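PDB 5BS1: CrRbcX-IIa from Chlamydomonas reinhardtii, which probably acts as a chaperone in the assembly of Rubisco in this green alga. Local coordinates for residues 32-37 and 53-58. Residues are numbered along the deposited sequence; the frame is centred on the assembly and turned at random.
Sequences VVLEQL and LDLMDF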
ATOM      1  N   VAL A  32     -12.814  -6.271  11.449  1.00 11.10           N
ATOM      2  CA  VAL A  32     -13.134  -5.895  12.829  1.00 11.51           C
ATOM      3  C   VAL A  32     -14.606  -6.083  13.119  1.00 11.22           C
ATOM      4  O   VAL A  32     -14.978  -6.704  14.115  1.00 12.30           O
ATOM      5  CB  VAL A  32     -12.720  -4.429  13.136  1.00 11.77           C
ATOM      6  CG1 VAL A  32     -13.359  -3.897  14.421  1.00 12.72           C
ATOM      7  CG2 VAL A  32     -11.214  -4.315  13.219  1.00 12.98           C
ATOM      8  N   VAL A  33     -15.447  -5.574  12.236  1.00 10.37           N
ATOM      9  CA  VAL A  33     -16.878  -5.644  12.424  1.00 10.44           C
ATOM     10  C   VAL A  33     -17.352  -7.089  12.338  1.00 10.66           C
ATOM     11  O   VAL A  33     -18.209  -7.490  13.101  1.00 11.51           O
ATOM     12  CB  VAL A  33     -17.605  -4.697  11.438  1.00 10.49           C
ATOM     13  CG1 VAL A  33     -19.121  -4.905  11.441  1.00 10.63           C
ATOM     14  CG2 VAL A  33     -17.297  -3.242  11.810  1.00 10.10           C
ATOM     15  N   LEU A  34     -16.823  -7.868  11.407  1.00 10.58           N
ATOM     16  CA  LEU A  34     -17.249  -9.267  11.308  1.00 11.40           C
ATOM     17  C   LEU A  34     -16.977 -10.001  12.617  1.00 12.08           C
ATOM     18  O   LEU A  34     -17.820 -10.779  13.081  1.00 12.18           O
ATOM     19  CB  LEU A  34     -16.572  -9.989  10.154  1.00 12.49           C
ATOM     20  CG  LEU A  34     -17.100 -11.390   9.800  1.00 13.86           C
ATOM     21  CD1 LEU A  34     -18.559 -11.359   9.383  1.00 14.52           C
ATOM     22  CD2 LEU A  34     -16.259 -11.950   8.670  1.00 14.72           C
ATOM     23  N   GLU A  35     -15.817  -9.773  13.212  1.00 12.15           N
ATOM     24  CA  GLU A  35     -15.444 -10.441  14.455  1.00 14.73           C
ATOM     25  C   GLU A  35     -16.395 -10.026  15.567  1.00 14.57           C
ATOM     26  O   GLU A  35     -16.823 -10.855  16.388  1.00 15.73           O
ATOM     27  CB  GLU A  35     -13.996 -10.088  14.819  1.00 17.34           C
ATOM     28  CG  GLU A  35     -13.443 -10.740  16.077  1.00 21.83           C
ATOM     29  CD  GLU A  35     -11.957 -10.446  16.293  1.00 26.74           C
ATOM     30  OE1 GLU A  35     -11.614  -9.496  17.017  1.00 34.55           O
ATOM     31  OE2 GLU A  35     -11.099 -11.155  15.721  1.00 32.74           O
ATOM     32  N   GLN A  36     -16.719  -8.741  15.597  1.00 13.95           N
ATOM     33  CA  GLN A  36     -17.628  -8.205  16.604  1.00 15.93           C
ATOM     34  C   GLN A  36     -19.018  -8.797  16.492  1.00 16.10           C
ATOM     35  O   GLN A  36     -19.676  -9.003  17.510  1.00 17.61           O
ATOM     36  CB  GLN A  36     -17.665  -6.684  16.509  1.00 16.18           C
ATOM     37  CG  GLN A  36     -16.375  -6.074  17.030  1.00 17.40           C
ATOM     38  CD  GLN A  36     -16.302  -4.576  16.821  1.00 18.78           C
ATOM     39  OE1 GLN A  36     -17.091  -3.994  16.082  1.00 18.64           O
ATOM     40  NE2 GLN A  36     -15.333  -3.939  17.473  1.00 19.98           N
ATOM     41  N   LEU A  37     -19.464  -9.065  15.268  1.00 15.74           N
ATOM     42  CA  LEU A  37     -20.805  -9.589  15.035  1.00 17.04           C
ATOM     43  C   LEU A  37     -20.942 -11.050  15.411  1.00 19.96           C
ATOM     44  O   LEU A  37     -22.063 -11.537  15.557  1.00 20.83           O
ATOM     45  CB  LEU A  37     -21.230  -9.387  13.576  1.00 16.33           C
ATOM     46  CG  LEU A  37     -21.504  -7.943  13.188  1.00 16.36           C
ATOM     47  CD1 LEU A  37     -21.635  -7.779  11.691  1.00 16.91           C
ATOM     48  CD2 LEU A  37     -22.759  -7.429  13.873  1.00 17.43           C
ATOM     49  N   LEU A  53     -25.070 -11.521   8.225  1.00 11.21           N
ATOM     50  CA  LEU A  53     -25.345 -12.207   6.963  1.00 11.44           C
ATOM     51  C   LEU A  53     -24.895 -11.352   5.782  1.00 11.53           C
ATOM     52  O   LEU A  53     -24.255 -11.848   4.877  1.00 11.91           O
ATOM     53  CB  LEU A  53     -26.819 -12.550   6.834  1.00 11.72           C
ATOM     54  CG  LEU A  53     -27.425 -13.548   7.828  1.00 12.21           C
ATOM     55  CD1 LEU A  53     -28.930 -13.650   7.659  1.00 13.05           C
ATOM     56  CD2 LEU A  53     -26.788 -14.919   7.668  1.00 12.10           C
ATOM     57  N   ASP A  54     -25.186 -10.054   5.856  1.00 12.00           N
ATOM     58  CA  ASP A  54     -24.865  -9.144   4.748  1.00 13.17           C
ATOM     59  C   ASP A  54     -23.352  -8.941   4.641  1.00 12.73           C
ATOM     60  O   ASP A  54     -22.796  -8.914   3.540  1.00 13.28           O
ATOM     61  CB  ASP A  54     -25.547  -7.792   4.943  1.00 13.88           C
ATOM     62  CG  ASP A  54     -27.063  -7.844   4.779  1.00 15.10           C
ATOM     63  OD1 ASP A  54     -27.579  -8.787   4.154  1.00 17.37           O
ATOM     64  OD2 ASP A  54     -27.774  -6.958   5.295  1.00 15.98           O
ATOM     65  N   LEU A  55     -22.673  -8.825   5.775  1.00 12.12           N
ATOM     66  CA  LEU A  55     -21.235  -8.609   5.760  1.00 12.71           C
ATOM     67  C   LEU A  55     -20.524  -9.815   5.193  1.00 14.67           C
ATOM     68  O   LEU A  55     -19.600  -9.654   4.393  1.00 15.64           O
ATOM     69  CB  LEU A  55     -20.696  -8.253   7.139  1.00 12.38           C
ATOM     70  CG  LEU A  55     -19.222  -7.819   7.189  1.00 12.21           C
ATOM     71  CD1 LEU A  55     -18.878  -6.704   6.184  1.00 12.23           C
ATOM     72  CD2 LEU A  55     -18.849  -7.387   8.575  1.00 13.27           C
HETATM   73  N   MSE A  56     -21.015 -11.013   5.543  1.00 14.36           N
HETATM   74  CA  MSE A  56     -20.443 -12.235   4.964  1.00 17.00           C
HETATM   75  C   MSE A  56     -20.586 -12.169   3.434  1.00 18.71           C
HETATM   76  O   MSE A  56     -19.642 -12.501   2.727  1.00 23.19           O
HETATM   77  CB  MSE A  56     -21.146 -13.468   5.550  1.00 16.66           C
HETATM   78  CG  MSE A  56     -20.859 -13.829   7.003  1.00 17.30           C
HETATM   79 SE   MSE A  56     -19.090 -14.590   7.320  1.00 21.30          SE
HETATM   80  CE  MSE A  56     -19.577 -16.419   6.725  1.00 18.18           C
ATOM     81  N   ASP A  57     -21.747 -11.766   2.915  1.00 19.95           N
ATOM     82  CA  ASP A  57     -21.968 -11.629   1.457  1.00 21.57           C
ATOM     83  C   ASP A  57     -20.992 -10.644   0.831  1.00 23.51           C
ATOM     84  O   ASP A  57     -20.350 -10.958  -0.170  1.00 23.85           O
ATOM     85  CB  ASP A  57     -23.370 -11.136   1.130  1.00 23.10           C
ATOM     86  CG  ASP A  57     -24.427 -12.205   1.264  1.00 24.64           C
ATOM     87  OD1 ASP A  57     -24.079 -13.392   1.247  1.00 25.55           O
ATOM     88  OD2 ASP A  57     -25.617 -11.838   1.368  1.00 26.27           O
ATOM     89  N   PHE A  58     -20.877  -9.462   1.428  1.00 22.30           N
ATOM     90  CA  PHE A  58     -20.076  -8.401   0.837  1.00 22.69           C
ATOM     91  C   PHE A  58     -18.593  -8.654   0.915  1.00 22.93           C
ATOM     92  O   PHE A  58     -17.857  -8.222   0.026  1.00 22.85           O
ATOM     93  CB  PHE A  58     -20.427  -7.027   1.426  1.00 22.44           C
ATOM     94  CG  PHE A  58     -21.648  -6.428   0.814  1.00 23.48           C
ATOM     95  CD1 PHE A  58     -21.624  -5.956  -0.488  1.00 24.75           C
ATOM     96  CD2 PHE A  58     -22.840  -6.369   1.514  1.00 24.65           C
ATOM     97  CE1 PHE A  58     -22.755  -5.435  -1.073  1.00 25.61           C
ATOM     98  CE2 PHE A  58     -23.970  -5.839   0.937  1.00 24.98           C
ATOM     99  CZ  PHE A  58     -23.931  -5.370  -0.362  1.00 24.96           C
TER
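Two helices of the all-helical RbcX fold, 13-38 and 46-59, pack side by side through residues 32-37 and 53-58, with local axes 10.3 Å apart and an angle of 145° between their directions. The contact is apolar. Leu34 can be followed outward from its backbone: its CB lies 3.8 Å from CD2 of Leu55, and CG stands anti to the backbone N (chi1 -170°), which sends the fork toward Met56. CD1 sits between SE of Met56, at 3.9 Å, and CD2 of Leu55, at 4.1 Å. CD2 lies 4.1 Å from the same selenium, so both methyls face it from one side. Met56, modelled as selenomethionine, crosses Leu34 at roughly a right angle; methionine's flexible, unbranched chain suits this exposed margin, chi1 and chi2 placing SE beside the fork and chi3 setting only where CE goes. Deeper in, the compact, beta-branched Val33 fits a buried place where it also touches Leu86 and Val89 of helix 80-96, thus joining a third helix to the pair. Leu55 is long enough to bridge the gap: its CD2 reaches CG1 of Val33 at 3.8 Å and CD1 of Leu37 at 4.2 Å, and approaches the backbone N of Leu34 to 3.5 Å.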